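Local coordinates for protein FKBO (Streptomyces hygroscopicus, PDB 4BPS) that hydrolyses chorismate to a dihydroxy-dihydrobenzoate and pyruvate, a step in the biosynthesis of the immunosuppressants FK506 and FK520, at residues V38-D50 / T60-E74. Sequence-based numbering, arbitrary orientation. Where two conformers were deposited one is given.
Sequences VLGLIEHGTGHTD and TAVHTTTRDDEAFTE
Glu-74 OE1 takes a hydrogen bond from His-44 NE2 (2.8 Å, 162°) and a salt bridge from Lys-297, while its other oxygen, OE2, accepts from the indole of Trp-76. At the other ring nitrogen, His-44 ND1 is hydrogen-bonded to Thr-64 OG1, also at 2.8 Å. Both ring nitrogens are thus engaged near the ring plane, which fixes the rotation of this buried histidine. The ring of Phe-72 lies alongside it, the planes 19° apart but slid so that His-44 CD2 meets Phe-72 CZ at 3.6 Å.

Beneath these side chains runs a mixed sheet, in which strand 38-44 is flanked by 57-62, parallel to it, and by 72-77, antiparallel. Ile-42 and Glu-74 form a hydrogen-bonded antiparallel pair, whereas Glu-43 N reaches Thr-60 O on the parallel side. Ile-42 CG2 packs on Val-62 CG2 (3.8 Å), and Val-102 and Val-192 of the neighbouring six-stranded sheet cover Ile-42.

Past His-44 the chain turns back along the other edge of strand 57-62, where Thr-49 and Asp-50 bond to it. With chi1 of 66° holding its hydroxyl between backbone N and carbonyl carbon, Thr-49 receives Ala-61 N on OG1 (3.1 Å) and donates to Asp-50 O, which also accepts Thr-60 OG1. Gly-47 CA sits over the face of the His-63 ring, 4.1 Å from its centroid, and a water joins His-63 ND1 to His-48 ND1.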
loop_
_atom_site.group_PDB
_atom_site.type_symbol
_atom_site.label_atom_id
_atom_site.label_comp_id
_atom_site.label_asym_id
_atom_site.label_seq_id
_atom_site.Cartn_x
_atom_site.Cartn_y
_atom_site.Cartn_z
ATOM N N VAL A 38 -7.057 15.988 8.039
ATOM C CA VAL A 38 -7.091 14.533 8.197
ATOM C C VAL A 38 -8.182 13.929 7.331
ATOM O O VAL A 38 -9.339 14.344 7.398
ATOM C CB VAL A 38 -7.310 14.152 9.684
ATOM C CG1 VAL A 38 -7.562 12.669 9.849
ATOM C CG2 VAL A 38 -6.105 14.544 10.525
ATOM N N LEU A 39 -7.796 12.941 6.531
ATOM C CA LEU A 39 -8.713 12.186 5.686
ATOM C C LEU A 39 -9.086 10.881 6.365
ATOM O O LEU A 39 -10.256 10.552 6.428
ATOM C CB LEU A 39 -8.082 11.854 4.336
ATOM C CG LEU A 39 -8.185 12.800 3.172
ATOM C CD1 LEU A 39 -7.333 12.272 2.044
ATOM C CD2 LEU A 39 -9.650 12.888 2.712
ATOM N N GLY A 40 -8.103 10.137 6.860
ATOM C CA GLY A 40 -8.391 8.823 7.399
ATOM C C GLY A 40 -7.188 8.271 8.122
ATOM O O GLY A 40 -6.095 8.834 8.023
ATOM N N LEU A 41 -7.403 7.169 8.836
ATOM C CA LEU A 41 -6.424 6.657 9.781
ATOM C C LEU A 41 -6.384 5.138 9.748
ATOM O O LEU A 41 -7.431 4.486 9.784
ATOM C CB LEU A 41 -6.809 7.102 11.215
ATOM C CG LEU A 41 -7.018 8.583 11.534
ATOM C CD1 LEU A 41 -8.473 8.946 11.374
ATOM C CD2 LEU A 41 -6.559 8.838 12.931
ATOM N N ILE A 42 -5.175 4.585 9.718
ATOM C CA ILE A 42 -4.966 3.141 9.802
ATOM C C ILE A 42 -4.090 2.867 11.016
ATOM O O ILE A 42 -2.952 3.342 11.090
ATOM C CB ILE A 42 -4.277 2.586 8.532
ATOM C CG1 ILE A 42 -5.086 2.948 7.276
ATOM C CG2 ILE A 42 -4.042 1.093 8.680
ATOM C CD1 ILE A 42 -6.492 2.361 7.229
ATOM N N GLU A 43 -4.647 2.126 11.969
ATOM C CA GLU A 43 -3.921 1.788 13.201
ATOM C C GLU A 43 -3.197 0.461 13.045
ATOM O O GLU A 43 -3.812 -0.601 12.971
ATOM C CB GLU A 43 -4.894 1.722 14.380
ATOM C CG GLU A 43 -5.640 3.030 14.549
ATOM C CD GLU A 43 -6.626 3.010 15.678
ATOM O OE1 GLU A 43 -7.232 1.949 15.928
ATOM O OE2 GLU A 43 -6.815 4.066 16.309
ATOM N N HIS A 44 -1.868 0.513 12.956
ATOM C CA HIS A 44 -1.038 -0.688 12.892
ATOM C C HIS A 44 -0.721 -1.142 14.293
ATOM O O HIS A 44 -0.292 -0.357 15.120
ATOM C CB HIS A 44 0.275 -0.362 12.174
ATOM C CG HIS A 44 0.067 -0.030 10.736
ATOM N ND1 HIS A 44 -0.116 -0.998 9.770
ATOM C CD2 HIS A 44 -0.055 1.173 10.126
ATOM C CE1 HIS A 44 -0.332 -0.390 8.614
ATOM N NE2 HIS A 44 -0.290 0.924 8.801
ATOM N N GLY A 45 -0.936 -2.410 14.592
ATOM C CA GLY A 45 -0.729 -2.873 15.949
ATOM C C GLY A 45 -0.988 -4.365 16.051
ATOM O O GLY A 45 -0.860 -5.099 15.060
ATOM N N THR A 46 -1.385 -4.787 17.246
ATOM C CA THR A 46 -1.492 -6.192 17.584
ATOM C C THR A 46 -2.946 -6.698 17.622
ATOM O O THR A 46 -3.254 -7.708 18.262
ATOM C CB THR A 46 -0.776 -6.495 18.923
ATOM O OG1 THR A 46 -1.415 -5.732 19.961
ATOM C CG2 THR A 46 0.692 -6.161 18.863
ATOM N N GLY A 47 -3.826 -6.066 16.856
ATOM C CA GLY A 47 -5.194 -6.522 16.749
ATOM C C GLY A 47 -5.889 -5.823 15.590
ATOM O O GLY A 47 -5.254 -5.114 14.795
ATOM N N HIS A 48 -7.193 -6.057 15.468
ATOM C CA HIS A 48 -7.940 -5.433 14.392
ATOM C C HIS A 48 -9.303 -4.963 14.925
ATOM O O HIS A 48 -9.697 -5.290 16.058
ATOM C CB HIS A 48 -8.108 -6.367 13.184
ATOM C CG HIS A 48 -8.960 -7.574 13.421
ATOM N ND1 HIS A 48 -8.449 -8.767 13.885
ATOM C CD2 HIS A 48 -10.290 -7.775 13.233
ATOM C CE1 HIS A 48 -9.441 -9.643 13.987
ATOM N NE2 HIS A 48 -10.566 -9.066 13.604
ATOM N N THR A 49 -9.986 -4.169 14.115
ATOM C CA THR A 49 -11.316 -3.656 14.429
ATOM C C THR A 49 -12.153 -3.680 13.147
ATOM O O THR A 49 -11.658 -4.007 12.062
ATOM C CB THR A 49 -11.272 -2.197 14.946
ATOM O OG1 THR A 49 -10.823 -1.327 13.894
ATOM C CG2 THR A 49 -10.366 -2.031 16.138
ATOM N N ASP A 50 -13.413 -3.272 13.277
ATOM C CA ASP A 50 -14.217 -2.987 12.090
ATOM C C ASP A 50 -13.757 -1.678 11.445
ATOM O O ASP A 50 -12.827 -1.015 11.916
ATOM C CB ASP A 50 -15.741 -2.976 12.403
ATOM C CG ASP A 50 -16.220 -1.733 13.188
ATOM O OD1 ASP A 50 -15.400 -0.906 13.653
ATOM O OD2 ASP A 50 -17.457 -1.605 13.351
ATOM N N THR A 60 -9.610 2.172 10.690
ATOM C CA THR A 60 -9.640 0.782 11.101
ATOM C C THR A 60 -8.276 0.436 11.680
ATOM O O THR A 60 -7.309 1.164 11.478
ATOM C CB THR A 60 -9.998 -0.162 9.935
ATOM O OG1 THR A 60 -10.463 -1.423 10.445
ATOM C CG2 THR A 60 -8.821 -0.433 9.007
ATOM N N ALA A 61 -8.204 -0.692 12.390
ATOM C CA ALA A 61 -6.954 -1.215 12.897
ATOM C C ALA A 61 -6.627 -2.506 12.178
ATOM O O ALA A 61 -7.516 -3.348 11.979
ATOM C CB ALA A 61 -7.045 -1.458 14.395
ATOM N N VAL A 62 -5.358 -2.661 11.800
ATOM C CA VAL A 62 -4.901 -3.898 11.171
ATOM C C VAL A 62 -3.799 -4.528 12.007
ATOM O O VAL A 62 -3.026 -3.832 12.691
ATOM C CB VAL A 62 -4.414 -3.652 9.701
ATOM C CG1 VAL A 62 -5.599 -3.304 8.808
ATOM C CG2 VAL A 62 -3.319 -2.557 9.643
ATOM N N HIS A 63 -3.768 -5.848 11.977
ATOM C CA HIS A 63 -2.881 -6.613 12.857
ATOM C C HIS A 63 -1.565 -6.894 12.125
ATOM O O HIS A 63 -1.280 -8.017 11.702
ATOM C CB HIS A 63 -3.583 -7.882 13.324
ATOM C CG HIS A 63 -2.881 -8.597 14.439
ATOM N ND1 HIS A 63 -3.485 -9.589 15.174
ATOM C CD2 HIS A 63 -1.616 -8.476 14.924
ATOM C CE1 HIS A 63 -2.629 -10.036 16.075
ATOM N NE2 HIS A 63 -1.487 -9.380 15.944
ATOM N N THR A 64 -0.772 -5.840 11.991
ATOM C CA THR A 64 0.427 -5.880 11.164
ATOM C C THR A 64 1.728 -5.981 11.955
ATOM O O THR A 64 2.812 -5.979 11.353
ATOM C CB THR A 64 0.479 -4.682 10.249
ATOM O OG1 THR A 64 0.201 -3.516 11.039
ATOM C CG2 THR A 64 -0.542 -4.824 9.111
ATOM N N THR A 65 1.647 -6.126 13.282
ATOM C CA THR A 65 2.847 -6.430 14.051
ATOM C C THR A 65 2.503 -7.200 15.316
ATOM O O THR A 65 1.334 -7.453 15.585
ATOM C CB THR A 65 3.694 -5.165 14.298
ATOM O OG1 THR A 65 5.034 -5.591 14.636
ATOM C CG2 THR A 65 3.053 -4.277 15.375
ATOM N N THR A 66 3.533 -7.613 16.050
ATOM C CA THR A 66 3.374 -8.568 17.143
ATOM C C THR A 66 3.773 -8.009 18.500
ATOM O O THR A 66 3.701 -8.730 19.488
ATOM C CB THR A 66 4.175 -9.855 16.872
ATOM O OG1 THR A 66 5.559 -9.518 16.762
ATOM C CG2 THR A 66 3.695 -10.541 15.598
ATOM N N ARG A 67 4.198 -6.747 18.556
ATOM C CA ARG A 67 4.507 -6.087 19.834
ATOM C C ARG A 67 3.772 -4.752 19.892
ATOM O O ARG A 67 3.804 -3.964 18.930
ATOM C CB ARG A 67 5.987 -5.792 19.971
ATOM C CG ARG A 67 6.872 -7.002 20.126
ATOM C CD ARG A 67 8.315 -6.545 20.181
ATOM N NE ARG A 67 8.566 -5.657 21.319
ATOM C CZ ARG A 67 8.905 -6.067 22.538
ATOM N NH1 ARG A 67 9.055 -7.365 22.788
ATOM N NH2 ARG A 67 9.112 -5.178 23.503
ATOM N N ASP A 68 3.173 -4.438 21.046
ATOM C CA ASP A 68 2.460 -3.174 21.190
ATOM C C ASP A 68 3.382 -1.974 21.036
ATOM O O ASP A 68 2.949 -0.901 20.584
ATOM C CB ASP A 68 1.755 -3.107 22.537
ATOM C CG ASP A 68 0.437 -3.824 22.531
ATOM O OD1 ASP A 68 -0.038 -4.140 21.422
ATOM O OD2 ASP A 68 -0.132 -4.037 23.632
ATOM N N ASP A 69 4.659 -2.132 21.389
ATOM C CA ASP A 69 5.578 -0.992 21.307
ATOM C C ASP A 69 5.962 -0.663 19.846
ATOM O O ASP A 69 6.650 0.321 19.597
ATOM C CB ASP A 69 6.790 -1.117 22.247
ATOM C CG ASP A 69 7.751 -2.226 21.880
ATOM O OD1 ASP A 69 7.630 -2.872 20.823
ATOM O OD2 ASP A 69 8.681 -2.448 22.698
ATOM N N GLU A 70 5.458 -1.443 18.887
ATOM C CA GLU A 70 5.610 -1.140 17.469
ATOM C C GLU A 70 4.333 -0.571 16.858
ATOM O O GLU A 70 4.295 -0.269 15.656
ATOM C CB GLU A 70 6.039 -2.403 16.721
ATOM C CG GLU A 70 7.465 -2.727 17.076
ATOM C CD GLU A 70 7.900 -4.117 16.683
ATOM O OE1 GLU A 70 7.036 -4.978 16.354
ATOM O OE2 GLU A 70 9.137 -4.344 16.701
ATOM N N ALA A 71 3.281 -0.445 17.661
ATOM C CA ALA A 71 2.030 0.075 17.138
ATOM C C ALA A 71 2.177 1.548 16.825
ATOM O O ALA A 71 2.897 2.261 17.526
ATOM C CB ALA A 71 0.902 -0.143 18.145
ATOM N N PHE A 72 1.494 2.016 15.780
ATOM C CA PHE A 72 1.469 3.442 15.460
ATOM C C PHE A 72 0.287 3.676 14.542
ATOM O O PHE A 72 -0.310 2.719 14.021
ATOM C CB PHE A 72 2.788 3.909 14.785
ATOM C CG PHE A 72 2.907 3.491 13.350
ATOM C CD1 PHE A 72 3.282 2.188 13.010
ATOM C CD2 PHE A 72 2.634 4.385 12.330
ATOM C CE1 PHE A 72 3.373 1.817 11.673
ATOM C CE2 PHE A 72 2.718 4.024 11.005
ATOM C CZ PHE A 72 3.093 2.730 10.674
ATOM N N THR A 73 -0.073 4.945 14.337
ATOM C CA THR A 73 -1.158 5.299 13.432
ATOM C C THR A 73 -0.614 5.958 12.173
ATOM O O THR A 73 0.183 6.916 12.216
ATOM C CB THR A 73 -2.157 6.245 14.110
ATOM O OG1 THR A 73 -2.618 5.613 15.301
ATOM C CG2 THR A 73 -3.375 6.532 13.234
ATOM N N GLU A 74 -1.028 5.404 11.044
ATOM C CA GLU A 74 -0.738 5.958 9.727
ATOM C C GLU A 74 -1.910 6.868 9.360
ATOM O O GLU A 74 -3.035 6.396 9.205
ATOM C CB GLU A 74 -0.616 4.798 8.737
ATOM C CG GLU A 74 -0.559 5.164 7.269
ATOM C CD GLU A 74 -0.579 3.938 6.379
ATOM O OE1 GLU A 74 -0.058 2.869 6.794
ATOM O OE2 GLU A 74 -1.124 4.023 5.249
HETATM O O HOH W 1 -5.189 6.280 16.176
HETATM O O HOH W 2 -6.223 -10.001 14.947
#